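Long-range contact in GTP cyclohydrolase 1 type 2 homolog (Thermus thermophilus, PDB 2YYB), which is of unknown function but belongs to the GTP cyclohydrolase I type 2/NIF3 family and probably binds divalent metal ions: residues Q17-D22 with H97-A102. Numbering follows the deposited sequence.
Sequences QDFPQD and HLPLDA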
ATOM      1  N   GLN A  17      13.722  14.661  14.628  1.00 56.72           N
ATOM      2  CA  GLN A  17      12.878  13.501  14.909  1.00 58.58           C
ATOM      3  C   GLN A  17      11.404  13.858  14.704  1.00 59.23           C
ATOM      4  O   GLN A  17      10.542  12.982  14.604  1.00 59.72           O
ATOM      5  CB  GLN A  17      13.102  12.989  16.339  1.00 57.94           C
ATOM      6  CG  GLN A  17      12.757  13.990  17.434  1.00 60.43           C
ATOM      7  CD  GLN A  17      13.801  15.091  17.600  1.00 60.67           C
ATOM      8  OE1 GLN A  17      13.608  16.029  18.376  1.00 60.12           O
ATOM      9  NE2 GLN A  17      14.914  14.977  16.874  1.00 60.72           N
ATOM     10  N   ASP A  18      11.132  15.155  14.625  1.00 59.51           N
ATOM     11  CA  ASP A  18       9.780  15.650  14.428  1.00 60.33           C
ATOM     12  C   ASP A  18       9.315  15.611  12.974  1.00 61.32           C
ATOM     13  O   ASP A  18       8.144  15.863  12.691  1.00 60.90           O
ATOM     14  CB  ASP A  18       9.673  17.085  14.942  1.00 59.48           C
ATOM     15  CG  ASP A  18       9.710  17.170  16.452  1.00 58.95           C
ATOM     16  OD1 ASP A  18       9.630  18.303  16.966  1.00 57.64           O
ATOM     17  OD2 ASP A  18       9.816  16.117  17.120  1.00 58.49           O
ATOM     18  N   PHE A  19      10.222  15.303  12.052  1.00 62.63           N
ATOM     19  CA  PHE A  19       9.859  15.263  10.635  1.00 63.89           C
ATOM     20  C   PHE A  19      10.206  13.912  10.015  1.00 64.83           C
ATOM     21  O   PHE A  19      10.954  13.851   9.035  1.00 64.51           O
ATOM     22  CB  PHE A  19      10.590  16.369   9.867  1.00 63.68           C
ATOM     23  CG  PHE A  19      10.577  17.710  10.558  1.00 64.08           C
ATOM     24  CD1 PHE A  19      11.224  17.888  11.785  1.00 63.15           C
ATOM     25  CD2 PHE A  19       9.953  18.810   9.963  1.00 63.68           C
ATOM     26  CE1 PHE A  19      11.256  19.133  12.404  1.00 61.91           C
ATOM     27  CE2 PHE A  19       9.980  20.067  10.578  1.00 63.38           C
ATOM     28  CZ  PHE A  19      10.636  20.226  11.801  1.00 62.55           C
ATOM     29  N   PRO A  20       9.633  12.818  10.561  1.00 66.05           N
ATOM     30  CA  PRO A  20       9.833  11.423  10.130  1.00 66.25           C
ATOM     31  C   PRO A  20       9.340  11.074   8.728  1.00 65.99           C
ATOM     32  O   PRO A  20       9.632   9.995   8.219  1.00 66.70           O
ATOM     33  CB  PRO A  20       9.084  10.630  11.195  1.00 67.03           C
ATOM     34  CG  PRO A  20       7.891  11.522  11.453  1.00 67.32           C
ATOM     35  CD  PRO A  20       8.548  12.895  11.561  1.00 66.50           C
ATOM     36  N   GLN A  21       8.597  11.985   8.111  1.00 66.12           N
ATOM     37  CA  GLN A  21       8.058  11.756   6.773  1.00 66.83           C
ATOM     38  C   GLN A  21       8.802  12.547   5.684  1.00 66.33           C
ATOM     39  O   GLN A  21       8.257  12.818   4.603  1.00 66.04           O
ATOM     40  CB  GLN A  21       6.563  12.110   6.754  1.00 67.99           C
ATOM     41  CG  GLN A  21       6.228  13.610   6.782  1.00 68.66           C
ATOM     42  CD  GLN A  21       6.892  14.370   7.923  1.00 69.90           C
ATOM     43  OE1 GLN A  21       7.080  13.842   9.024  1.00 70.54           O
ATOM     44  NE2 GLN A  21       7.231  15.632   7.668  1.00 70.87           N
ATOM     45  N   ASP A  22      10.044  12.924   5.982  1.00 64.59           N
ATOM     46  CA  ASP A  22      10.864  13.667   5.032  1.00 62.66           C
ATOM     47  C   ASP A  22      11.644  12.614   4.255  1.00 61.43           C
ATOM     48  O   ASP A  22      12.389  11.831   4.852  1.00 61.51           O
ATOM     49  CB  ASP A  22      11.818  14.603   5.784  1.00 62.37           C
ATOM     50  CG  ASP A  22      12.458  15.645   4.879  1.00 62.26           C
ATOM     51  OD1 ASP A  22      13.056  16.609   5.413  1.00 61.70           O
ATOM     52  OD2 ASP A  22      12.363  15.505   3.642  1.00 61.19           O
ATOM     53  N   HIS A  97      16.728  19.171   5.627  1.00 43.11           N
ATOM     54  CA  HIS A  97      15.666  19.508   4.682  1.00 44.79           C
ATOM     55  C   HIS A  97      14.453  20.227   5.297  1.00 45.88           C
ATOM     56  O   HIS A  97      14.491  21.441   5.540  1.00 43.47           O
ATOM     57  CB  HIS A  97      15.190  18.239   3.980  1.00 46.58           C
ATOM     58  CG  HIS A  97      14.321  18.498   2.792  1.00 50.49           C
ATOM     59  ND1 HIS A  97      13.567  17.511   2.198  1.00 51.93           N
ATOM     60  CD2 HIS A  97      14.121  19.620   2.059  1.00 53.14           C
ATOM     61  CE1 HIS A  97      12.942  18.011   1.146  1.00 54.24           C
ATOM     62  NE2 HIS A  97      13.262  19.291   1.039  1.00 55.08           N
ATOM     63  N   LEU A  98      13.377  19.477   5.535  1.00 45.75           N
ATOM     64  CA  LEU A  98      12.172  20.070   6.099  1.00 46.75           C
ATOM     65  C   LEU A  98      12.425  20.786   7.426  1.00 46.56           C
ATOM     66  O   LEU A  98      11.950  21.900   7.635  1.00 46.03           O
ATOM     67  CB  LEU A  98      11.078  19.008   6.292  1.00 46.75           C
ATOM     68  CG  LEU A  98      10.465  18.353   5.042  1.00 49.11           C
ATOM     69  CD1 LEU A  98       9.363  17.392   5.482  1.00 49.41           C
ATOM     70  CD2 LEU A  98       9.903  19.402   4.097  1.00 48.27           C
ATOM     71  N   PRO A  99      13.188  20.161   8.337  1.00 45.76           N
ATOM     72  CA  PRO A  99      13.460  20.790   9.628  1.00 44.91           C
ATOM     73  C   PRO A  99      14.160  22.142   9.556  1.00 44.60           C
ATOM     74  O   PRO A  99      13.967  22.981  10.433  1.00 45.06           O
ATOM     75  CB  PRO A  99      14.265  19.725  10.366  1.00 43.82           C
ATOM     76  CG  PRO A  99      14.941  18.999   9.271  1.00 46.04           C
ATOM     77  CD  PRO A  99      13.877  18.866   8.231  1.00 46.31           C
ATOM     78  N   LEU A 100      14.960  22.361   8.515  1.00 43.65           N
ATOM     79  CA  LEU A 100      15.652  23.636   8.362  1.00 43.37           C
ATOM     80  C   LEU A 100      14.653  24.589   7.733  1.00 44.12           C
ATOM     81  O   LEU A 100      14.740  25.804   7.899  1.00 45.06           O
ATOM     82  CB  LEU A 100      16.868  23.503   7.435  1.00 42.51           C
ATOM     83  CG  LEU A 100      18.091  24.410   7.650  1.00 43.28           C
ATOM     84  CD1 LEU A 100      18.859  24.550   6.330  1.00 42.09           C
ATOM     85  CD2 LEU A 100      17.677  25.775   8.153  1.00 41.80           C
ATOM     86  N   ASP A 101      13.709  24.027   6.984  1.00 44.88           N
ATOM     87  CA  ASP A 101      12.679  24.824   6.334  1.00 45.21           C
ATOM     88  C   ASP A 101      11.788  25.443   7.429  1.00 46.00           C
ATOM     89  O   ASP A 101      11.600  26.664   7.478  1.00 47.28           O
ATOM     90  CB  ASP A 101      11.857  23.937   5.361  1.00 44.60           C
ATOM     91  CG  ASP A 101      12.317  24.071   3.901  1.00 45.88           C
ATOM     92  OD1 ASP A 101      12.190  23.120   3.099  1.00 47.72           O
ATOM     93  OD2 ASP A 101      12.811  25.150   3.533  1.00 50.20           O
ATOM     94  N   ALA A 102      11.313  24.599   8.343  1.00 46.09           N
ATOM     95  CA  ALA A 102      10.407  25.000   9.418  1.00 47.19           C
ATOM     96  C   ALA A 102      10.959  25.700  10.645  1.00 48.78           C
ATOM     97  O   ALA A 102      10.269  26.514  11.248  1.00 49.16           O
ATOM     98  CB  ALA A 102       9.604  23.791   9.875  1.00 44.48           C
TER
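Asp22 grips the start of helix 98-102 with both carboxylate oxygens. Asp22 OD1 accepts the backbone N-H of Leu98 at 2.9 Å from N, a fairly straight bond (161°) that arrives on the syn side but 25° out of the carboxylate plane. Asp22 OD2 turns its syn lone pair to ND1 of His97, 2.7 Å away, and this bond is more bent. CG of Asp22 stands anti to the backbone N (chi1 -166°). His97 holds the N-cap position and Leu98 is the first helical residue. Pro99 CA sits over one face of the Phe19 ring, offset toward the rim, in a CH-pi contact 3.7 Å from the centroid. Ala102 CB, one helical turn beyond Leu98, meets the ring edge at CE2, while Leu98 CB packs obliquely against CD2. Phe19 and Asp22 are the two ends of a type I beta turn, in the loop joining helix 3-13 to strand 27-30, which borders strand 92-95 in the mixed sheet. Further out, Ser24 N gives Asp22 OD2 a weak hydrogen bond. The His97 ring, probably second-shell with Asp22 behind it, packs edge-to-face with Trp69 and His64. His64 NE2 and Asp101 OD1, both of predicted metal ligands, share a weak hydrogen bond.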